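Local atomic coordinates of aminomethyltransferase (Bartonella henselae, PDB entry 3GIR), a protein that is an aminomethyltransferase-family protein that combines a folate-binding-type domain with a T-protein-type C-terminal barrel. Residues L36-L41 against C229-A234; I274-T279 against R308-L313; K314-Q319 against A377-S382. One frame throughout, in Å; residues are numbered along the deposited sequence. Where two conformers were deposited one is given.

Interaction 1. Residues L36-L41 against C229-A234; sequences LPLYEL and CARALA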
ATOM      1  N   LEU A  36     -11.187   5.211 -14.946  1.00 18.86           N
ATOM      2  CA  LEU A  36     -10.835   6.314 -14.033  1.00 18.69           C
ATOM      3  C   LEU A  36     -11.604   7.546 -14.378  1.00 19.73           C
ATOM      4  O   LEU A  36     -11.730   7.931 -15.555  1.00 19.65           O
ATOM      5  CB  LEU A  36      -9.358   6.649 -14.171  1.00 18.71           C
ATOM      6  CG  LEU A  36      -8.405   5.600 -13.623  1.00 17.34           C
ATOM      7  CD1 LEU A  36      -6.962   5.885 -14.119  1.00 18.05           C
ATOM      8  CD2 LEU A  36      -8.469   5.462 -12.070  1.00 19.23           C
ATOM      9  N   PRO A  37     -12.131   8.200 -13.348  1.00 19.48           N
ATOM     10  CA  PRO A  37     -12.717   9.540 -13.640  1.00 19.50           C
ATOM     11  C   PRO A  37     -11.883  10.492 -14.449  1.00 19.61           C
ATOM     12  O   PRO A  37     -12.408  11.203 -15.323  1.00 19.15           O
ATOM     13  CB  PRO A  37     -12.945  10.080 -12.212  1.00 19.13           C
ATOM     14  CG  PRO A  37     -13.195   8.891 -11.372  1.00 19.44           C
ATOM     15  CD  PRO A  37     -12.234   7.847 -11.931  1.00 18.10           C
ATOM     16  N   LEU A  38     -10.564  10.537 -14.226  1.00 17.11           N
ATOM     17  CA  LEU A  38      -9.643  11.397 -14.956  1.00 17.40           C
ATOM     18  C   LEU A  38      -8.973  10.730 -16.192  1.00 16.52           C
ATOM     19  O   LEU A  38      -7.949  11.195 -16.659  1.00 17.33           O
ATOM     20  CB  LEU A  38      -8.582  11.889 -14.005  1.00 18.40           C
ATOM     21  CG  LEU A  38      -9.098  12.682 -12.805  1.00 17.75           C
ATOM     22  CD1 LEU A  38      -7.897  13.124 -11.951  1.00 20.18           C
ATOM     23  CD2 LEU A  38      -9.975  13.907 -13.251  1.00 19.81           C
ATOM     24  N   TYR A  39      -9.614   9.669 -16.717  1.00 17.97           N
ATOM     25  CA  TYR A  39      -9.081   8.947 -17.877  1.00 18.06           C
ATOM     26  C   TYR A  39      -8.647   9.881 -18.986  1.00 18.33           C
ATOM     27  O   TYR A  39      -7.552   9.737 -19.537  1.00 18.17           O
ATOM     28  CB  TYR A  39     -10.099   7.954 -18.429  1.00 19.08           C
ATOM     29  CG  TYR A  39      -9.673   7.344 -19.749  1.00 22.80           C
ATOM     30  CD1 TYR A  39      -8.777   6.303 -19.773  1.00 25.28           C
ATOM     31  CD2 TYR A  39     -10.113   7.876 -20.956  1.00 27.78           C
ATOM     32  CE1 TYR A  39      -8.361   5.696 -20.970  1.00 29.42           C
ATOM     33  CE2 TYR A  39      -9.670   7.303 -22.195  1.00 32.60           C
ATOM     34  CZ  TYR A  39      -8.798   6.208 -22.155  1.00 33.12           C
ATOM     35  OH  TYR A  39      -8.346   5.631 -23.296  1.00 35.36           O
ATOM     36  N   GLU A  40      -9.486  10.899 -19.301  1.00 19.70           N
ATOM     37  CA  GLU A  40      -9.099  11.795 -20.398  1.00 22.04           C
ATOM     38  C   GLU A  40      -7.784  12.572 -20.189  1.00 20.69           C
ATOM     39  O   GLU A  40      -7.030  12.837 -21.152  1.00 20.03           O
ATOM     40  CB  GLU A  40     -10.238  12.802 -20.685  1.00 23.64           C
ATOM     41  CG  GLU A  40     -11.411  12.174 -21.359  1.00 31.88           C
ATOM     42  CD  GLU A  40     -12.573  13.202 -21.557  1.00 41.86           C
ATOM     43  OE1 GLU A  40     -12.299  14.446 -21.561  1.00 46.44           O
ATOM     44  OE2 GLU A  40     -13.747  12.772 -21.686  1.00 49.00           O
ATOM     45  N   LEU A  41      -7.459  12.958 -18.937  1.00 17.99           N
ATOM     46  CA  LEU A  41      -6.190  13.554 -18.634  1.00 17.36           C
ATOM     47  C   LEU A  41      -5.038  12.604 -18.944  1.00 15.58           C
ATOM     48  O   LEU A  41      -3.971  13.049 -19.423  1.00 18.02           O
ATOM     49  CB  LEU A  41      -6.061  14.040 -17.164  1.00 18.14           C
ATOM     50  CG  LEU A  41      -6.923  15.179 -16.670  1.00 17.24           C
ATOM     51  CD1 LEU A  41      -6.532  15.617 -15.228  1.00 19.09           C
ATOM     52  CD2 LEU A  41      -6.798  16.353 -17.693  1.00 20.27           C
ATOM     53  N   CYS A 229     -14.607  17.978  -8.695  1.00 21.20           N
ATOM     54  CA  CYS A 229     -13.558  18.943  -8.371  1.00 22.41           C
ATOM     55  C   CYS A 229     -12.163  18.521  -8.824  1.00 20.02           C
ATOM     56  O   CYS A 229     -11.226  19.296  -8.849  1.00 19.72           O
ATOM     57  CB  CYS A 229     -13.412  19.121  -6.868  1.00 23.06           C
ATOM     58  SG  CYS A 229     -14.908  19.864  -6.034  1.00 34.31           S
ATOM     59  N   ALA A 230     -12.073  17.269  -9.276  1.00 18.98           N
ATOM     60  CA  ALA A 230     -10.780  16.643  -9.402  1.00 18.89           C
ATOM     61  C   ALA A 230     -10.003  17.039 -10.593  1.00 17.68           C
ATOM     62  O   ALA A 230      -8.798  17.133 -10.503  1.00 18.21           O
ATOM     63  CB  ALA A 230     -10.940  15.104  -9.393  1.00 19.29           C
ATOM     64  N   ARG A 231     -10.632  17.170 -11.775  1.00 16.81           N
ATOM     65  CA  ARG A 231      -9.867  17.475 -12.974  1.00 18.04           C
ATOM     66  C   ARG A 231      -9.130  18.781 -12.831  1.00 17.99           C
ATOM     67  O   ARG A 231      -7.946  18.917 -13.128  1.00 18.97           O
ATOM     68  CB  ARG A 231     -10.781  17.468 -14.178  1.00 19.19           C
ATOM     69  CG  ARG A 231     -10.116  17.680 -15.477  1.00 22.24           C
ATOM     70  CD  ARG A 231     -11.116  17.916 -16.607  1.00 31.79           C
ATOM     71  NE  ARG A 231     -10.368  18.366 -17.764  1.00 39.31           N
ATOM     72  CZ  ARG A 231     -10.027  17.642 -18.828  1.00 43.05           C
ATOM     73  NH1 ARG A 231     -10.411  16.356 -18.993  1.00 44.78           N
ATOM     74  NH2 ARG A 231      -9.312  18.254 -19.777  1.00 44.83           N
ATOM     75  N   ALA A 232      -9.833  19.790 -12.320  1.00 17.42           N
ATOM     76  CA  ALA A 232      -9.193  21.059 -12.085  1.00 18.72           C
ATOM     77  C   ALA A 232      -7.999  21.002 -11.106  1.00 17.27           C
ATOM     78  O   ALA A 232      -6.934  21.603 -11.344  1.00 20.11           O
ATOM     79  CB  ALA A 232     -10.280  22.128 -11.679  1.00 19.43           C
ATOM     80  N   LEU A 233      -8.112  20.278 -10.007  1.00 16.06           N
ATOM     81  CA  LEU A 233      -7.038  20.130  -9.099  1.00 16.00           C
ATOM     82  C   LEU A 233      -5.830  19.442  -9.766  1.00 16.21           C
ATOM     83  O   LEU A 233      -4.694  19.830  -9.591  1.00 18.06           O
ATOM     84  CB  LEU A 233      -7.469  19.359  -7.855  1.00 16.66           C
ATOM     85  CG  LEU A 233      -6.359  19.044  -6.852  1.00 17.16           C
ATOM     86  CD1 LEU A 233      -5.646  20.341  -6.347  1.00 20.41           C
ATOM     87  CD2 LEU A 233      -6.785  18.132  -5.691  1.00 22.60           C
ATOM     88  N   ALA A 234      -6.103  18.344 -10.438  1.00 15.31           N
ATOM     89  CA  ALA A 234      -5.001  17.639 -11.086  1.00 15.62           C
ATOM     90  C   ALA A 234      -4.280  18.482 -12.099  1.00 17.40           C
ATOM     91  O   ALA A 234      -3.037  18.487 -12.088  1.00 19.13           O
ATOM     92  CB  ALA A 234      -5.497  16.351 -11.745  1.00 16.03           C
TER
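Leu38 and Leu41 reach across to helix 227-238 and close on its Ala234 and Arg231. The tight part is apolar. Leu38 sends CD2 against the helix backbone, 3.6 Å from CA of Arg231, while its other branch, CD1, lies 4.0 Å from CB of Ala234. Leu41 brings its own CD1 to the same methyl, 3.7 Å from Ala234 CB, which is therefore touched by two leucine branches. The small side chains of Ala230 and Ala234, one helical turn apart with both CB atoms turned toward the leucines, are consistent with this close approach, in which the CA atoms of Leu38 and Arg231 come within 6.4 Å.

The looser side begins where Arg231 leaves the helix. Its CG stands anti to the backbone N (chi1 -176°) and the chain stays extended to NE, which carries the guanidinium out alongside Leu41. There CD2 of Leu41 sits over the centre of one guanidinium face, 3.6 Å above the plane. Glu40 supplies a long salt bridge, OE1 to Arg231 NH1 at 3.7 Å, with carboxylate and guanidinium planes 71° apart, so the two groups do not form a flat, paired contact; NE also makes a long, weak ion pair with Glu235. Glu40 and Arg231 are both exposed, whereas Leu38 is buried. The start of helix 39-44, N-capped by Leu38, thus packs on helix 227-238 in the folate-binding-family region, Leu38 and Ala230 both resting on Val173 of strand 173-178.

Interaction 2. Residues I274-T279 against R308-L313; sequences IDAALT and RCRVGL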
ATOM      1  N   ILE A 274       1.875 -12.885  10.705  1.00 21.43           N
ATOM      2  CA  ILE A 274       3.054 -13.521  11.246  1.00 22.14           C
ATOM      3  C   ILE A 274       3.933 -13.936  10.076  1.00 20.09           C
ATOM      4  O   ILE A 274       5.128 -13.591  10.059  1.00 20.97           O
ATOM      5  CB  ILE A 274       2.679 -14.731  12.175  1.00 23.65           C
ATOM      6  CG1 ILE A 274       1.804 -14.287  13.395  1.00 25.88           C
ATOM      7  CG2 ILE A 274       3.934 -15.439  12.672  1.00 26.65           C
ATOM      8  CD1 ILE A 274       0.307 -13.692  13.082  1.00 25.76           C
ATOM      9  N   ASP A 275       3.356 -14.641   9.094  1.00 20.86           N
ATOM     10  CA  ASP A 275       4.133 -15.067   7.920  1.00 20.08           C
ATOM     11  C   ASP A 275       4.679 -13.820   7.192  1.00 19.34           C
ATOM     12  O   ASP A 275       5.780 -13.798   6.681  1.00 20.25           O
ATOM     13  CB  ASP A 275       3.234 -15.826   6.926  1.00 21.32           C
ATOM     14  CG  ASP A 275       2.493 -16.984   7.536  1.00 26.02           C
ATOM     15  OD1 ASP A 275       3.098 -17.615   8.446  1.00 28.07           O
ATOM     16  OD2 ASP A 275       1.321 -17.262   7.034  1.00 30.76           O
ATOM     17  N   ALA A 276       3.855 -12.771   7.098  1.00 19.22           N
ATOM     18  CA  ALA A 276       4.196 -11.574   6.370  1.00 19.37           C
ATOM     19  C   ALA A 276       5.100 -10.580   7.067  1.00 18.94           C
ATOM     20  O   ALA A 276       5.462  -9.557   6.503  1.00 21.11           O
ATOM     21  CB  ALA A 276       2.856 -10.857   5.905  1.00 20.05           C
ATOM     22  N   ALA A 277       5.481 -10.891   8.310  1.00 19.44           N
ATOM     23  CA  ALA A 277       6.260  -9.974   9.152  1.00 20.66           C
ATOM     24  C   ALA A 277       5.656  -8.580   9.224  1.00 21.04           C
ATOM     25  O   ALA A 277       6.365  -7.564   9.089  1.00 22.05           O
ATOM     26  CB  ALA A 277       7.757  -9.890   8.697  1.00 21.10           C
ATOM     27  N   LEU A 278       4.355  -8.570   9.564  1.00 21.75           N
ATOM     28  CA  LEU A 278       3.587  -7.349   9.723  1.00 21.04           C
ATOM     29  C   LEU A 278       2.921  -7.318  11.117  1.00 22.73           C
ATOM     30  O   LEU A 278       2.017  -6.490  11.352  1.00 21.53           O
ATOM     31  CB  LEU A 278       2.560  -7.268   8.607  1.00 20.22           C
ATOM     32  CG  LEU A 278       3.011  -7.128   7.153  1.00 19.90           C
ATOM     33  CD1 LEU A 278       1.775  -7.122   6.265  1.00 20.96           C
ATOM     34  CD2 LEU A 278       3.780  -5.857   6.936  1.00 19.66           C
ATOM     35  N   THR A 279       3.323  -8.189  12.056  1.00 22.38           N
ATOM     36  CA  THR A 279       2.655  -8.208  13.366  1.00 22.76           C
ATOM     37  C   THR A 279       2.900  -6.901  14.116  1.00 23.08           C
ATOM     38  O   THR A 279       2.159  -6.626  15.051  1.00 25.65           O
ATOM     39  CB  THR A 279       3.137  -9.377  14.318  1.00 24.26           C
ATOM     40  OG1 THR A 279       4.539  -9.211  14.532  1.00 27.51           O
ATOM     41  CG2 THR A 279       2.819 -10.745  13.673  1.00 25.53           C
ATOM     42  N   ARG A 308       5.886 -19.724   6.666  1.00 32.68           N
ATOM     43  CA  ARG A 308       6.809 -19.280   5.621  1.00 29.60           C
ATOM     44  C   ARG A 308       7.038 -17.810   5.964  1.00 27.70           C
ATOM     45  O   ARG A 308       6.274 -17.249   6.756  1.00 26.67           O
ATOM     46  CB  ARG A 308       6.174 -19.361   4.272  1.00 30.88           C
ATOM     47  CG  ARG A 308       4.752 -18.968   4.220  1.00 31.73           C
ATOM     48  CD  ARG A 308       4.347 -19.058   2.763  1.00 35.97           C
ATOM     49  NE  ARG A 308       2.982 -18.666   2.482  1.00 38.72           N
ATOM     50  CZ  ARG A 308       2.530 -18.334   1.260  1.00 45.94           C
ATOM     51  NH1 ARG A 308       3.353 -18.311   0.191  1.00 47.85           N
ATOM     52  NH2 ARG A 308       1.234 -18.005   1.091  1.00 46.80           N
ATOM     53  N   CYS A 309       8.060 -17.181   5.388  1.00 23.17           N
ATOM     54  CA  CYS A 309       8.503 -15.840   5.857  1.00 21.89           C
ATOM     55  C   CYS A 309       8.656 -14.897   4.680  1.00 18.99           C
ATOM     56  O   CYS A 309       9.391 -15.220   3.752  1.00 18.53           O
ATOM     57  CB  CYS A 309       9.841 -15.860   6.522  1.00 22.17           C
ATOM     58  SG  CYS A 309       9.773 -16.977   7.972  1.00 25.39           S
ATOM     59  N   ARG A 310       8.040 -13.703   4.753  1.00 17.39           N
ATOM     60  CA  ARG A 310       8.256 -12.688   3.721  1.00 18.26           C
ATOM     61  C   ARG A 310       9.606 -12.010   3.890  1.00 18.49           C
ATOM     62  O   ARG A 310       9.960 -11.498   4.993  1.00 20.48           O
ATOM     63  CB  ARG A 310       7.181 -11.610   3.794  1.00 18.32           C
ATOM     64  CG  ARG A 310       7.356 -10.573   2.648  1.00 18.47           C
ATOM     65  CD  ARG A 310       6.217  -9.542   2.717  1.00 20.21           C
ATOM     66  NE  ARG A 310       6.279  -8.820   4.002  1.00 19.52           N
ATOM     67  CZ  ARG A 310       7.026  -7.760   4.288  1.00 22.36           C
ATOM     68  NH1 ARG A 310       7.749  -7.107   3.378  1.00 24.57           N
ATOM     69  NH2 ARG A 310       6.987  -7.276   5.520  1.00 22.83           N
ATOM     70  N   VAL A 311      10.408 -12.078   2.824  1.00 17.55           N
ATOM     71  CA  VAL A 311      11.705 -11.544   2.801  1.00 16.57           C
ATOM     72  C   VAL A 311      12.006 -10.701   1.565  1.00 16.27           C
ATOM     73  O   VAL A 311      11.454 -10.929   0.467  1.00 17.98           O
ATOM     74  CB  VAL A 311      12.828 -12.670   2.975  1.00 18.98           C
ATOM     75  CG1 VAL A 311      12.682 -13.423   4.313  1.00 19.31           C
ATOM     76  CG2 VAL A 311      12.844 -13.611   1.783  1.00 17.66           C
ATOM     77  N   GLY A 312      12.943  -9.762   1.748  1.00 16.91           N
ATOM     78  CA  GLY A 312      13.560  -9.134   0.616  1.00 16.92           C
ATOM     79  C   GLY A 312      14.475 -10.083  -0.089  1.00 17.82           C
ATOM     80  O   GLY A 312      15.107 -10.934   0.576  1.00 17.48           O
ATOM     81  N   LEU A 313      14.617  -9.941  -1.403  1.00 15.92           N
ATOM     82  CA  LEU A 313      15.488 -10.771  -2.214  1.00 15.44           C
ATOM     83  C   LEU A 313      16.261  -9.918  -3.192  1.00 17.66           C
ATOM     84  O   LEU A 313      15.680  -9.098  -3.886  1.00 18.41           O
ATOM     85  CB  LEU A 313      14.638 -11.826  -3.004  1.00 15.98           C
ATOM     86  CG  LEU A 313      13.915 -12.841  -2.145  1.00 16.18           C
ATOM     87  CD1 LEU A 313      12.770 -13.577  -2.979  1.00 16.94           C
ATOM     88  CD2 LEU A 313      14.862 -13.867  -1.518  1.00 16.27           C
TER
HETATM   89  O   HOH W   1       1.283 -18.404   4.335  1.00 39.64           O
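The carbonyl oxygen of Ala276 is gripped twice by Arg310, through NE at 2.7 Å and through NH2 at 2.9 Å from Ala276 O. Both nitrogens belong to one side of the guanidinium, and the oxygen lies in its plane. The two bonds differ at the acceptor: NH2 meets the oxygen almost head-on, in line with the C=O bond, whereas NE is tilted 26° from the carbonyl plane. Arg310 gets there by a bend, its CG being anti to the backbone N and the chain folding at chi3 (62°), which turns the head back onto the loop. CD2 of Leu278 touches NH2 of Arg310 obliquely at 3.8 Å.

One residue earlier the backbone repeats the link, with Arg310 N donating to Asp275 O at 3.0 Å. Next to it the CA-H of Asp275 makes a bent contact with Arg308 O, with CA and O 3.3 Å apart. The carboxylate of Asp275 bonds through OD1 to the backbone N of Ser307, and water 1 donates to its OD2; the approach of that water to Arg308 NE is doubtfully short. The charged atoms themselves stay apart, 5.0 Å between Asp275 OD2 and Arg308 NE.

Segment 274-279, a type I turn at its start, lies in the loop between helices 248-257 and 284-289, with Ile274 against helix 295-304; strand 309-315 pairs with 349-356, whose Tyr355 makes a cation-pi contact with Arg308.

Interaction 3. Residues K314-Q319 against A377-S382; sequences KPQTRQ and ALSVHS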
ATOM      1  N   LYS A 314      17.561 -10.160  -3.297  1.00 16.57           N
ATOM      2  CA  LYS A 314      18.423  -9.457  -4.248  1.00 17.72           C
ATOM      3  C   LYS A 314      18.944 -10.419  -5.274  1.00 18.90           C
ATOM      4  O   LYS A 314      19.795 -11.234  -5.022  1.00 18.52           O
ATOM      5  CB  LYS A 314      19.570  -8.720  -3.526  1.00 18.36           C
ATOM      6  CG  LYS A 314      20.454  -7.942  -4.409  1.00 21.05           C
ATOM      7  CD  LYS A 314      21.701  -7.319  -3.676  1.00 25.81           C
ATOM      8  CE  LYS A 314      22.658  -6.676  -4.700  1.00 32.71           C
ATOM      9  NZ  LYS A 314      23.741  -5.850  -4.004  1.00 38.25           N
ATOM     10  N   PRO A 315      18.397 -10.367  -6.502  1.00 18.64           N
ATOM     11  CA  PRO A 315      18.904 -11.205  -7.588  1.00 20.72           C
ATOM     12  C   PRO A 315      20.366 -10.892  -7.888  1.00 21.56           C
ATOM     13  O   PRO A 315      20.744  -9.728  -7.857  1.00 23.28           O
ATOM     14  CB  PRO A 315      17.996 -10.787  -8.764  1.00 20.88           C
ATOM     15  CG  PRO A 315      16.834 -10.317  -8.190  1.00 21.33           C
ATOM     16  CD  PRO A 315      17.266  -9.525  -6.961  1.00 21.21           C
ATOM     17  N   GLN A 316      21.160 -11.929  -8.101  1.00 22.88           N
ATOM     18  CA  GLN A 316      22.612 -11.771  -8.435  1.00 24.96           C
ATOM     19  C   GLN A 316      22.716 -11.806  -9.931  1.00 28.49           C
ATOM     20  O   GLN A 316      23.181 -12.773 -10.543  1.00 32.46           O
ATOM     21  CB  GLN A 316      23.399 -12.895  -7.815  1.00 24.58           C
ATOM     22  CG  GLN A 316      23.331 -12.850  -6.311  1.00 24.95           C
ATOM     23  CD  GLN A 316      24.192 -13.940  -5.614  1.00 25.18           C
ATOM     24  OE1 GLN A 316      25.033 -14.661  -6.229  1.00 27.95           O
ATOM     25  NE2 GLN A 316      23.952 -14.062  -4.328  1.00 27.44           N
ATOM     26  N   THR A 317      22.178 -10.777 -10.521  1.00 31.66           N
ATOM     27  CA  THR A 317      22.097 -10.689 -11.979  1.00 33.56           C
ATOM     28  C   THR A 317      21.631  -9.264 -12.209  1.00 35.19           C
ATOM     29  O   THR A 317      21.132  -8.617 -11.275  1.00 34.21           O
ATOM     30  CB  THR A 317      21.174 -11.734 -12.631  1.00 34.46           C
ATOM     31  OG1 THR A 317      20.948 -11.306 -13.981  1.00 39.44           O
ATOM     32  CG2 THR A 317      19.747 -11.853 -11.948  1.00 32.39           C
ATOM     33  N   ARG A 318      21.850  -8.748 -13.423  1.00 36.27           N
ATOM     34  CA  ARG A 318      21.403  -7.399 -13.750  1.00 37.58           C
ATOM     35  C   ARG A 318      19.978  -7.421 -14.266  1.00 36.25           C
ATOM     36  O   ARG A 318      19.300  -6.368 -14.292  1.00 36.85           O
ATOM     37  CB  ARG A 318      22.352  -6.746 -14.774  1.00 39.32           C
ATOM     38  CG  ARG A 318      23.672  -6.207 -14.175  1.00 43.47           C
ATOM     39  CD  ARG A 318      24.816  -6.292 -15.241  1.00 50.69           C
ATOM     40  NE  ARG A 318      26.128  -5.944 -14.690  1.00 57.04           N
ATOM     41  CZ  ARG A 318      26.850  -6.717 -13.874  1.00 60.93           C
ATOM     42  NH1 ARG A 318      26.410  -7.922 -13.501  1.00 62.10           N
ATOM     43  NH2 ARG A 318      28.026  -6.279 -13.424  1.00 62.18           N
ATOM     44  N   GLN A 319      19.521  -8.615 -14.672  1.00 34.10           N
ATOM     45  CA  GLN A 319      18.161  -8.775 -15.188  1.00 34.71           C
ATOM     46  C   GLN A 319      17.129  -9.109 -14.087  1.00 30.88           C
ATOM     47  O   GLN A 319      17.348 -10.009 -13.296  1.00 30.05           O
ATOM     48  CB  GLN A 319      18.168  -9.824 -16.296  1.00 35.27           C
ATOM     49  CG  GLN A 319      19.092  -9.375 -17.460  1.00 38.52           C
ATOM     50  CD  GLN A 319      18.784  -7.938 -17.995  1.00 44.36           C
ATOM     51  OE1 GLN A 319      17.622  -7.594 -18.270  1.00 47.76           O
ATOM     52  NE2 GLN A 319      19.837  -7.105 -18.134  1.00 46.70           N
ATOM     53  N   ALA A 377      21.205 -17.291  -8.774  1.00 21.44           N
ATOM     54  CA  ALA A 377      21.195 -17.105  -7.318  1.00 20.69           C
ATOM     55  C   ALA A 377      20.515 -15.792  -6.939  1.00 18.58           C
ATOM     56  O   ALA A 377      20.598 -14.794  -7.670  1.00 20.55           O
ATOM     57  CB  ALA A 377      22.659 -17.135  -6.761  1.00 21.52           C
ATOM     58  N   LEU A 378      19.801 -15.785  -5.844  1.00 17.72           N
ATOM     59  CA  LEU A 378      19.318 -14.553  -5.180  1.00 17.74           C
ATOM     60  C   LEU A 378      19.827 -14.622  -3.721  1.00 19.22           C
ATOM     61  O   LEU A 378      19.986 -15.720  -3.199  1.00 21.20           O
ATOM     62  CB  LEU A 378      17.813 -14.509  -5.053  1.00 18.68           C
ATOM     63  CG  LEU A 378      17.025 -14.612  -6.384  1.00 18.34           C
ATOM     64  CD1 LEU A 378      16.830 -16.090  -6.871  1.00 19.50           C
ATOM     65  CD2 LEU A 378      15.729 -13.852  -6.290  1.00 17.10           C
ATOM     66  N   SER A 379      20.025 -13.489  -3.057  1.00 18.90           N
ATOM     67  CA  SER A 379      20.306 -13.566  -1.643  0.50 17.08           C
ATOM     68  C   SER A 379      19.197 -12.864  -0.867  1.00 16.77           C
ATOM     69  O   SER A 379      18.641 -11.810  -1.284  1.00 18.74           O
ATOM     70  CB  SER A 379      21.690 -12.941  -1.358  0.50 17.44           C
ATOM     71  OG  SER A 379      21.731 -11.578  -1.780  0.50 15.00           O
ATOM     72  N   VAL A 380      18.884 -13.416   0.277  1.00 16.41           N
ATOM     73  CA  VAL A 380      17.909 -12.803   1.143  1.00 16.75           C
ATOM     74  C   VAL A 380      18.507 -11.476   1.617  1.00 19.33           C
ATOM     75  O   VAL A 380      19.671 -11.384   1.930  1.00 20.03           O
ATOM     76  CB  VAL A 380      17.590 -13.703   2.357  1.00 15.88           C
ATOM     77  CG1 VAL A 380      16.777 -12.922   3.439  1.00 20.22           C
ATOM     78  CG2 VAL A 380      16.922 -15.038   1.904  1.00 18.89           C
ATOM     79  N   HIS A 381      17.719 -10.404   1.569  1.00 17.41           N
ATOM     80  CA  HIS A 381      18.207  -9.033   1.677  1.00 19.09           C
ATOM     81  C   HIS A 381      17.292  -8.272   2.624  1.00 19.31           C
ATOM     82  O   HIS A 381      16.080  -8.444   2.646  1.00 17.92           O
ATOM     83  CB  HIS A 381      18.275  -8.332   0.321  1.00 18.00           C
ATOM     84  CG  HIS A 381      19.055  -7.049   0.287  1.00 21.51           C
ATOM     85  ND1 HIS A 381      18.567  -5.843   0.779  1.00 22.89           N
ATOM     86  CD2 HIS A 381      20.268  -6.778  -0.232  1.00 24.62           C
ATOM     87  CE1 HIS A 381      19.481  -4.903   0.587  1.00 22.64           C
ATOM     88  NE2 HIS A 381      20.521  -5.439  -0.020  1.00 25.52           N
ATOM     89  N   SER A 382      17.911  -7.373   3.424  1.00 19.76           N
ATOM     90  CA  SER A 382      17.146  -6.462   4.265  1.00 21.45           C
ATOM     91  C   SER A 382      16.197  -5.557   3.472  1.00 20.30           C
ATOM     92  O   SER A 382      16.480  -5.240   2.331  1.00 19.96           O
ATOM     93  CB  SER A 382      18.102  -5.579   5.111  1.00 21.22           C
ATOM     94  OG  SER A 382      18.918  -4.813   4.284  1.00 27.73           O
TER
HETATM   95  O   HOH W   2      22.839  -4.435  -1.117  1.00 35.39           O
HETATM   96  O   HOH W   3      23.382 -16.054 -10.172  1.00 34.07           O
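Lys314 and Ser379 face each other as an antiparallel hydrogen-bonded pair, with Lys314 N to Ser379 O at 2.8 Å and Ser379 N to Lys314 O at 3.0 Å. Beyond Lys314, Gln316 N donates to Ala377 O at 3.0 Å.

The side chain of Lys314 can be traced outward. Its CB lies 3.9 Å from CD2 of His381, and CD meets that same ring atom at 3.8 Å, obliquely. The chain is extended throughout, with CG anti to the backbone N (chi1 -178°), and NZ reaches water 2 by a weak bond; the water also contacts His381 NE2 in the ring plane. The backbone bonds join strands 309-315 and 374-381, neighbours in the antiparallel sheet of the C-terminal barrel domain.

On the other face, Pro315 and Leu378 form a non-hydrogen-bonded pair with CA atoms 4.1 Å apart, and Pro315 CG packs on Leu378 CD2. On the Lys314 and Ser379 side, Gln316 lies along Ala377, its OE1 3.5 Å from Ala377 CB, while NE2 comes near CB of Ser379. His381 ND1 donates to Ser382 O at 161°, which, with the stack on Phe385, probably limits rotation of the ring beside Lys314.

Interactions 2 and 3 share strand 309-315 and touch each other, probably through a hydrogen bond from His381 N to Gly312 O, with Val311 and Leu313 packing on Val380 and Leu378; their centres are about 17 Å apart. Interaction 1 is remote, its centre about 37 Å and 39 Å from theirs, on the folate-binding domain's helices. All three are partly buried: 1 pairs a leucine-alanine core with an exposed, long ion pair; 2 ties a loop to the first strand of the C-terminal sheet by arginine-to-carbonyl and backbone bonds; 3 is regular strand pairing with an exposed lysine and glutamine at the margin. The chemistry thus runs from helix-side apolar packing to polar loop-to-strand linkage to sheet bonding.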